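Local coordinates for protein uncharacterized ACR, COG1565 superfamily (Burkholderia thailandensis, PDB 4F3N) that is of unknown function but has a class I methyltransferase fold and probably transfers methyl groups from S-adenosylmethionine, possibly to protein arginine, at residues V279-T284 against A294-Y299; T338-F343 against G404-V409. All blocks are in the same frame, centred on the assembly; numbering follows the deposited sequence.

Interaction 1. Residues V279-T284 against A294-Y299; sequences VAFVRT and AFFIDY
Phe296 on strand 293-298 sends its ring across to helix 276-288, where Phe281 and Val282 receive it. From CB outward, with CG anti to the carbonyl carbon and beside the backbone N (chi1 -60°), the side chain leaves the sheet and heads for the helix. CB and CG themselves touch neither Phe281 nor Val282, and the contact is made by the outer carbons of the ring. On one flank CE1 comes to 3.7 Å from CE2 of Phe281, at the edge of the Phe281 ring and near its plane. Farther round, CZ lies 4.2 Å from CG2 of Val282, and Phe296 CE2 is equally far from that methyl. Val282 CG2 sits over one face of the Phe296 ring, about 4.1 Å above the plane but displaced toward the rim, so it lies off the ring centre.

No hydrogen bond crosses here; the contact is wholly apolar and small, 116 Å² in all. The neighbours finish the layer: Phe281 also meets Phe144 and Met220, while Val282 reaches Phe412 and Ala349. The strand itself lies in the sheet between 210-214, parallel to it, and 407-414, antiparallel. Helix 276-288 leads into the strand it covers, and the sheet order 3-2-1-4-5-7-6, with 407-414 antiparallel, is the hallmark of the Rossmann-like class I methyltransferase fold.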
loop_
_atom_site.group_PDB
_atom_site.type_symbol
_atom_site.label_atom_id
_atom_site.label_comp_id
_atom_site.label_asym_id
_atom_site.label_seq_id
_atom_site.Cartn_x
_atom_site.Cartn_y
_atom_site.Cartn_z
ATOM N N VAL A 279 -0.472 10.510 2.747
ATOM C CA VAL A 279 0.444 11.524 3.228
ATOM C C VAL A 279 0.373 11.667 4.771
ATOM O O VAL A 279 1.413 11.709 5.472
ATOM C CB VAL A 279 0.233 12.881 2.447
ATOM C CG1 VAL A 279 0.850 14.055 3.186
ATOM C CG2 VAL A 279 0.827 12.753 1.046
ATOM N N ALA A 280 -0.851 11.731 5.301
ATOM C CA ALA A 280 -1.107 11.876 6.720
ATOM C C ALA A 280 -0.490 10.708 7.428
ATOM O O ALA A 280 0.145 10.871 8.475
ATOM C CB ALA A 280 -2.603 11.910 6.995
ATOM N N PHE A 281 -0.658 9.522 6.830
ATOM C CA PHE A 281 -0.103 8.282 7.425
ATOM C C PHE A 281 1.407 8.270 7.483
ATOM O O PHE A 281 1.986 7.961 8.520
ATOM C CB PHE A 281 -0.607 7.083 6.631
ATOM C CG PHE A 281 -0.061 5.753 7.095
ATOM C CD1 PHE A 281 -0.514 5.171 8.269
ATOM C CD2 PHE A 281 0.889 5.088 6.357
ATOM C CE1 PHE A 281 0.005 3.960 8.709
ATOM C CE2 PHE A 281 1.380 3.842 6.784
ATOM C CZ PHE A 281 0.941 3.294 7.950
ATOM N N VAL A 282 2.057 8.640 6.389
ATOM C CA VAL A 282 3.513 8.686 6.350
ATOM C C VAL A 282 4.064 9.743 7.313
ATOM O O VAL A 282 5.037 9.490 8.025
ATOM C CB VAL A 282 4.031 8.851 4.926
ATOM C CG1 VAL A 282 5.572 9.110 4.863
ATOM C CG2 VAL A 282 3.653 7.600 4.140
ATOM N N ARG A 283 3.393 10.898 7.412
ATOM C CA ARG A 283 3.811 11.870 8.409
ATOM C C ARG A 283 3.761 11.260 9.791
ATOM O O ARG A 283 4.678 11.482 10.568
ATOM C CB ARG A 283 2.941 13.118 8.360
ATOM C CG ARG A 283 3.166 13.947 7.112
ATOM C CD ARG A 283 2.267 15.168 7.149
ATOM N NE ARG A 283 2.524 16.077 6.041
ATOM C CZ ARG A 283 1.703 17.050 5.647
ATOM N NH1 ARG A 283 0.543 17.271 6.266
ATOM N NH2 ARG A 283 2.063 17.842 4.643
ATOM N N THR A 284 2.673 10.565 10.108
ATOM C CA THR A 284 2.470 10.010 11.445
ATOM C C THR A 284 3.537 8.962 11.736
ATOM O O THR A 284 4.099 8.934 12.810
ATOM C CB THR A 284 1.051 9.412 11.595
ATOM O OG1 THR A 284 0.075 10.468 11.379
ATOM C CG2 THR A 284 0.868 8.753 12.919
ATOM N N ALA A 294 11.817 3.015 7.889
ATOM C CA ALA A 294 10.450 2.677 7.470
ATOM C C ALA A 294 10.536 2.444 5.981
ATOM O O ALA A 294 11.025 3.329 5.251
ATOM C CB ALA A 294 9.417 3.758 7.811
ATOM N N PHE A 295 10.135 1.253 5.544
ATOM C CA PHE A 295 10.098 0.866 4.135
ATOM C C PHE A 295 8.650 0.783 3.680
ATOM O O PHE A 295 7.862 0.107 4.339
ATOM C CB PHE A 295 10.688 -0.519 3.932
ATOM C CG PHE A 295 12.178 -0.638 4.279
ATOM C CD1 PHE A 295 13.152 -0.525 3.276
ATOM C CD2 PHE A 295 12.566 -0.873 5.564
ATOM C CE1 PHE A 295 14.507 -0.672 3.557
ATOM C CE2 PHE A 295 13.906 -1.014 5.865
ATOM C CZ PHE A 295 14.866 -0.922 4.858
ATOM N N PHE A 296 8.320 1.468 2.584
ATOM C CA PHE A 296 7.034 1.326 1.906
ATOM C C PHE A 296 7.226 0.764 0.524
ATOM O O PHE A 296 8.052 1.271 -0.222
ATOM C CB PHE A 296 6.304 2.668 1.855
ATOM C CG PHE A 296 6.016 3.227 3.219
ATOM C CD1 PHE A 296 4.975 2.728 3.999
ATOM C CD2 PHE A 296 6.809 4.227 3.740
ATOM C CE1 PHE A 296 4.704 3.271 5.265
ATOM C CE2 PHE A 296 6.577 4.719 5.022
ATOM C CZ PHE A 296 5.526 4.251 5.766
ATOM N N ILE A 297 6.536 -0.331 0.223
ATOM C CA ILE A 297 6.609 -1.012 -1.043
ATOM C C ILE A 297 5.252 -0.870 -1.701
ATOM O O ILE A 297 4.228 -1.217 -1.081
ATOM C CB ILE A 297 6.888 -2.524 -0.859
ATOM C CG1 ILE A 297 8.181 -2.690 -0.012
ATOM C CG2 ILE A 297 7.046 -3.222 -2.234
ATOM C CD1 ILE A 297 7.939 -3.351 1.327
ATOM N N ASP A 298 5.221 -0.345 -2.913
ATOM C CA ASP A 298 3.936 -0.160 -3.584
ATOM C C ASP A 298 4.118 0.224 -5.026
ATOM O O ASP A 298 5.188 0.671 -5.462
ATOM C CB ASP A 298 3.110 0.907 -2.850
ATOM C CG ASP A 298 1.686 0.513 -2.589
ATOM O OD1 ASP A 298 1.041 -0.134 -3.473
ATOM O OD2 ASP A 298 1.188 0.844 -1.482
ATOM N N TYR A 299 3.036 0.062 -5.768
ATOM C CA TYR A 299 2.998 0.513 -7.153
ATOM C C TYR A 299 2.664 1.990 -7.264
ATOM O O TYR A 299 1.808 2.542 -6.542
ATOM C CB TYR A 299 2.044 -0.358 -7.952
ATOM C CG TYR A 299 0.694 -0.655 -7.294
ATOM C CD1 TYR A 299 0.506 -1.803 -6.497
ATOM C CD2 TYR A 299 -0.385 0.191 -7.469
ATOM C CE1 TYR A 299 -0.724 -2.100 -5.933
ATOM C CE2 TYR A 299 -1.631 -0.091 -6.871
ATOM C CZ TYR A 299 -1.785 -1.237 -6.119
ATOM O OH TYR A 299 -2.998 -1.522 -5.529
#

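Interaction 2. Residues T338-F343 against G404-V409; sequences TAHVEF and GELFKV
Phe343 and Lys408 form the close-packed half of this contact. The Phe343 ring comes obliquely against the root of the lysine: its CE2 is 3.6 Å from both CB and CG of Lys408, and its CZ is 3.7 Å from that CB. The ring is also covered from within its own segment, where CG1 of Val341 stands over the centre of one face, 3.7 Å above the plane. Only the aliphatic base of Lys408 serves the phenyl ring. The chain bends at chi2 (-65°) and again at chi4, and carries the ammonium group away from it to a group of backbone oxygens. There NZ donates to Glu405 O at 2.6 Å, in the carbonyl plane, and to Leu406 O at 3.0 Å from well above that carbonyl's plane; Gly300 O adds a third bond, so a buried polar tip is well supplied.

The other half is thinner and partly open to solvent. A single methyl, Leu406 CD1, approaches the His340 ring, 3.7 Å from NE2, the two side chains crossing at about a right angle.

Around the pair, Glu342 acts as N-cap of helix 343-352, its OE2 accepting from Ala345 N. Segment 338-343 thus leads from strand 336-342 of the small mixed sheet into that helix, while Lys408 is the second residue of strand 407-414, which runs antiparallel between 293-298 and 356-362, with its side chain against Tyr360.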
loop_
_atom_site.group_PDB
_atom_site.type_symbol
_atom_site.label_atom_id
_atom_site.label_comp_id
_atom_site.label_asym_id
_atom_site.label_seq_id
_atom_site.Cartn_x
_atom_site.Cartn_y
_atom_site.Cartn_z
ATOM N N THR A 338 -8.267 0.525 -5.347
ATOM C CA THR A 338 -6.915 0.989 -5.035
ATOM C C THR A 338 -6.565 2.134 -5.964
ATOM O O THR A 338 -7.177 2.337 -6.978
ATOM C CB THR A 338 -5.825 -0.116 -5.224
ATOM O OG1 THR A 338 -5.816 -0.555 -6.586
ATOM C CG2 THR A 338 -6.075 -1.302 -4.316
ATOM N N ALA A 339 -5.554 2.886 -5.594
ATOM C CA ALA A 339 -4.978 3.869 -6.478
ATOM C C ALA A 339 -3.486 3.665 -6.396
ATOM O O ALA A 339 -2.998 3.206 -5.392
ATOM C CB ALA A 339 -5.299 5.268 -6.013
ATOM N N HIS A 340 -2.755 4.023 -7.429
ATOM C CA HIS A 340 -1.287 3.982 -7.349
ATOM C C HIS A 340 -0.798 5.039 -6.399
ATOM O O HIS A 340 -1.529 5.967 -6.041
ATOM C CB HIS A 340 -0.705 4.224 -8.717
ATOM C CG HIS A 340 -0.832 3.068 -9.671
ATOM N ND1 HIS A 340 -1.949 2.251 -9.749
ATOM C CD2 HIS A 340 0.052 2.609 -10.629
ATOM C CE1 HIS A 340 -1.737 1.314 -10.690
ATOM N NE2 HIS A 340 -0.526 1.537 -11.241
ATOM N N VAL A 341 0.437 4.908 -5.939
ATOM C CA VAL A 341 1.008 5.817 -5.015
ATOM C C VAL A 341 1.792 6.903 -5.724
ATOM O O VAL A 341 2.524 6.638 -6.699
ATOM C CB VAL A 341 1.918 5.020 -4.039
ATOM C CG1 VAL A 341 2.709 5.941 -3.134
ATOM C CG2 VAL A 341 1.071 4.031 -3.270
ATOM N N GLU A 342 1.671 8.128 -5.221
ATOM C CA GLU A 342 2.390 9.272 -5.788
ATOM C C GLU A 342 3.569 9.545 -4.874
ATOM O O GLU A 342 3.422 10.103 -3.777
ATOM C CB GLU A 342 1.427 10.449 -5.961
ATOM C CG GLU A 342 1.982 11.553 -6.841
ATOM C CD GLU A 342 2.850 12.490 -6.073
ATOM O OE1 GLU A 342 2.294 13.441 -5.508
ATOM O OE2 GLU A 342 4.070 12.275 -6.025
ATOM N N PHE A 343 4.746 9.057 -5.285
ATOM C CA PHE A 343 5.891 8.968 -4.375
ATOM C C PHE A 343 6.558 10.288 -4.017
ATOM O O PHE A 343 7.244 10.348 -2.989
ATOM C CB PHE A 343 6.922 7.945 -4.880
ATOM C CG PHE A 343 6.531 6.534 -4.613
ATOM C CD1 PHE A 343 6.721 5.981 -3.368
ATOM C CD2 PHE A 343 5.949 5.765 -5.582
ATOM C CE1 PHE A 343 6.343 4.689 -3.111
ATOM C CE2 PHE A 343 5.588 4.462 -5.369
ATOM C CZ PHE A 343 5.786 3.902 -4.097
ATOM N N GLY A 404 8.492 -5.526 -11.580
ATOM C CA GLY A 404 9.791 -4.963 -11.220
ATOM C C GLY A 404 9.949 -3.477 -11.326
ATOM O O GLY A 404 10.688 -2.838 -10.521
ATOM N N GLU A 405 9.339 -2.903 -12.367
ATOM C CA GLU A 405 9.411 -1.463 -12.579
ATOM C C GLU A 405 8.248 -0.705 -11.938
ATOM O O GLU A 405 8.460 0.355 -11.368
ATOM C CB GLU A 405 9.518 -1.126 -14.065
ATOM C CG GLU A 405 9.501 0.353 -14.394
ATOM C CD GLU A 405 10.622 1.182 -13.814
ATOM O OE1 GLU A 405 11.758 0.641 -13.673
ATOM O OE2 GLU A 405 10.358 2.393 -13.488
ATOM N N LEU A 406 7.034 -1.233 -12.106
ATOM C CA LEU A 406 5.843 -0.594 -11.604
ATOM C C LEU A 406 5.896 -0.453 -10.076
ATOM O O LEU A 406 5.530 0.600 -9.547
ATOM C CB LEU A 406 4.611 -1.423 -11.972
ATOM C CG LEU A 406 3.342 -0.844 -11.416
ATOM C CD1 LEU A 406 3.027 0.578 -11.882
ATOM C CD2 LEU A 406 2.273 -1.871 -11.763
ATOM N N PHE A 407 6.325 -1.506 -9.386
ATOM C CA PHE A 407 6.471 -1.455 -7.936
ATOM C C PHE A 407 7.757 -0.710 -7.572
ATOM O O PHE A 407 8.756 -0.847 -8.285
ATOM C CB PHE A 407 6.498 -2.848 -7.365
ATOM C CG PHE A 407 5.111 -3.472 -7.221
ATOM C CD1 PHE A 407 4.335 -3.755 -8.358
ATOM C CD2 PHE A 407 4.583 -3.771 -5.958
ATOM C CE1 PHE A 407 3.100 -4.325 -8.232
ATOM C CE2 PHE A 407 3.320 -4.324 -5.841
ATOM C CZ PHE A 407 2.569 -4.575 -6.978
ATOM N N LYS A 408 7.682 0.109 -6.516
ATOM C CA LYS A 408 8.777 0.935 -6.038
ATOM C C LYS A 408 8.969 0.651 -4.569
ATOM O O LYS A 408 8.065 0.151 -3.888
ATOM C CB LYS A 408 8.502 2.443 -6.197
ATOM C CG LYS A 408 7.983 2.868 -7.571
ATOM C CD LYS A 408 9.029 2.625 -8.676
ATOM C CE LYS A 408 8.629 3.305 -10.001
ATOM N NZ LYS A 408 7.431 2.674 -10.647
ATOM N N VAL A 409 10.183 0.921 -4.090
ATOM C CA VAL A 409 10.445 0.939 -2.662
ATOM C C VAL A 409 10.952 2.318 -2.281
ATOM O O VAL A 409 11.923 2.802 -2.883
ATOM C CB VAL A 409 11.501 -0.096 -2.272
ATOM C CG1 VAL A 409 11.661 -0.105 -0.774
ATOM C CG2 VAL A 409 11.095 -1.526 -2.778
#

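Both interactions bear on the central sheet, through adjacent strands: 293-298 in interaction 1 and 407-414 in interaction 2. They join directly, since Asp298 O lies 2.8 Å from Lys408 N and Tyr299 O 2.8 Å from Val341 N, both probable hydrogen bonds. Tyr299, where the chain turns from the central to the small sheet, also sets its ring edge-to-face with those of His340 and Phe407. Interaction 1 is the more buried, an all-hydrocarbon join of helix to sheet. Interaction 2, at the start of strand 407-414, is partly exposed and mixes aromatic packing with a bonded lysine tip; its Leu406 lies about 8 Å, side chain to side chain, from Thr113, an S-adenosylhomocysteine-binding residue.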